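Local coordinates for nodulation fucosyltransferase NodZ (PDB 2HHC), which is a nodulation fucosyltransferase of the GT-B type, with a two-domain alpha/beta architecture, at residues Lys207-Tyr213 with Pro298-Glu302. Numbering follows the deposited sequence.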
# COMPACT_ATOMS: atom_id res chain seq x y z
N LYS A 207 24.67 7.49 5.00
CA LYS A 207 24.63 8.09 3.66
C LYS A 207 23.60 9.19 3.61
O LYS A 207 23.88 10.30 3.12
CB LYS A 207 24.40 7.02 2.57
CG LYS A 207 24.14 7.57 1.13
CD LYS A 207 24.03 6.39 0.16
CE LYS A 207 23.71 6.81 -1.28
NZ LYS A 207 24.84 7.46 -1.96
N ALA A 208 22.42 8.91 4.13
CA ALA A 208 21.35 9.89 4.16
C ALA A 208 21.72 11.11 4.99
O ALA A 208 21.40 12.25 4.61
CB ALA A 208 20.07 9.26 4.73
N LYS A 209 22.38 10.89 6.12
CA LYS A 209 22.72 11.98 7.04
C LYS A 209 23.82 12.89 6.51
O LYS A 209 23.93 14.04 6.98
CB LYS A 209 23.13 11.44 8.41
CG LYS A 209 21.95 11.08 9.30
CD LYS A 209 22.36 10.63 10.69
CE LYS A 209 22.76 11.87 11.50
NZ LYS A 209 23.49 11.49 12.69
N ALA A 210 24.64 12.38 5.58
CA ALA A 210 25.72 13.14 4.95
C ALA A 210 25.23 14.11 3.85
O ALA A 210 26.01 14.97 3.39
CB ALA A 210 26.72 12.19 4.38
N LEU A 211 23.98 13.96 3.40
CA LEU A 211 23.33 14.88 2.46
C LEU A 211 23.03 16.19 3.18
O LEU A 211 23.07 16.25 4.41
CB LEU A 211 22.06 14.26 1.89
CG LEU A 211 22.28 12.93 1.16
CD1 LEU A 211 20.99 12.33 0.67
CD2 LEU A 211 23.26 13.09 0.02
N SER A 212 22.78 17.25 2.42
CA SER A 212 22.48 18.55 3.01
C SER A 212 20.98 18.73 3.08
O SER A 212 20.25 18.34 2.16
CB SER A 212 23.14 19.67 2.22
OG SER A 212 24.55 19.61 2.45
N TYR A 213 20.52 19.29 4.19
CA TYR A 213 19.12 19.54 4.42
C TYR A 213 18.93 20.97 4.91
O TYR A 213 19.81 21.53 5.57
CB TYR A 213 18.57 18.59 5.47
CG TYR A 213 18.66 17.14 5.06
CD1 TYR A 213 17.64 16.54 4.36
CD2 TYR A 213 19.78 16.39 5.36
CE1 TYR A 213 17.73 15.22 3.98
CE2 TYR A 213 19.90 15.08 4.98
CZ TYR A 213 18.87 14.49 4.30
OH TYR A 213 19.03 13.19 3.93
N PRO A 298 11.37 13.81 -1.87
CA PRO A 298 12.44 14.28 -2.77
C PRO A 298 13.58 13.31 -3.10
O PRO A 298 14.08 13.28 -4.24
CB PRO A 298 12.99 15.49 -2.00
CG PRO A 298 11.85 16.00 -1.23
CD PRO A 298 11.09 14.77 -0.80
N ARG A 299 14.02 12.54 -2.11
CA ARG A 299 15.16 11.64 -2.32
C ARG A 299 14.90 10.28 -1.66
O ARG A 299 14.40 10.20 -0.54
CB ARG A 299 16.44 12.22 -1.70
CG ARG A 299 16.94 13.51 -2.32
CD ARG A 299 17.39 14.39 -1.15
NE ARG A 299 18.68 14.94 -1.33
CZ ARG A 299 19.32 15.71 -0.45
NH1 ARG A 299 18.83 16.04 0.73
NH2 ARG A 299 20.49 16.17 -0.79
N ILE A 300 15.30 9.23 -2.36
CA ILE A 300 15.09 7.87 -1.94
C ILE A 300 16.46 7.18 -1.91
O ILE A 300 17.26 7.32 -2.85
CB ILE A 300 14.16 7.15 -2.92
CG1 ILE A 300 12.78 7.84 -2.97
CG2 ILE A 300 13.99 5.69 -2.51
CD1 ILE A 300 12.66 8.89 -4.10
N ILE A 301 16.76 6.46 -0.83
CA ILE A 301 18.00 5.69 -0.74
C ILE A 301 17.63 4.21 -0.59
O ILE A 301 16.74 3.83 0.21
CB ILE A 301 18.83 6.17 0.41
CG1 ILE A 301 19.44 7.52 0.06
CG2 ILE A 301 19.91 5.14 0.77
CD1 ILE A 301 20.21 8.25 1.16
N GLU A 302 18.33 3.36 -1.33
CA GLU A 302 18.10 1.94 -1.22
C GLU A 302 19.30 1.17 -1.71
O GLU A 302 20.14 1.72 -2.41
CB GLU A 302 16.87 1.56 -2.02
CG GLU A 302 17.06 1.69 -3.50
CD GLU A 302 15.76 1.93 -4.26
OE1 GLU A 302 14.84 2.53 -3.71
OE2 GLU A 302 15.68 1.53 -5.42
O HOH W 1 22.79 17.22 -0.42
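Helix-on-sheet packing joins the C-terminal end of helix 192-209 and the loop that follows it to strand 299-303, in the second of the two Rossmann-like alpha/beta units expected of a GT-B protein. In the mixed sheet of this unit, strand 299-303 runs parallel to strand 279-283 and antiparallel to the outermost strand 311-315, and the helix packs against one face of the sheet. Arg299 and Ile301, two residues apart on the strand, both send their CA-to-CB bonds toward segment 207-213, whereas that of Glu302 points away. Ile301 makes the apolar half of the contact. The tip of its extended side chain, CD1, lies 3.7 Å from Ala208 CB and 4.2 Å from Leu211 CD1, and the aliphatic part of Lys207 passes beside it, with CG 4.0 Å from the same Ile301 CD1. Met313 of the neighbouring edge strand touches both Leu211 and Ile301 and so extends this apolar patch. Arg299 makes the polar part, with the residues after the helix. Tyr213 folds back to hydrogen-bond through OH to Ala208 O at 2.6 Å, tying the loop to the helix end, and its hydroxyl is also hydrogen-bonded to Thr279 OG1. The Arg299 guanidinium has Leu211 CB over one face, and its NH1 lies over one face of the Tyr213 ring, although the cation-pi geometry is long and at most weakly attractive. A water accepts from Ser212 N at 2.8 Å and, weakly, from Arg299 NH2 at 2.6 Å, while Arg299 NH1 donates directly to Ser212 O, 3.1 Å away and near the guanidinium plane.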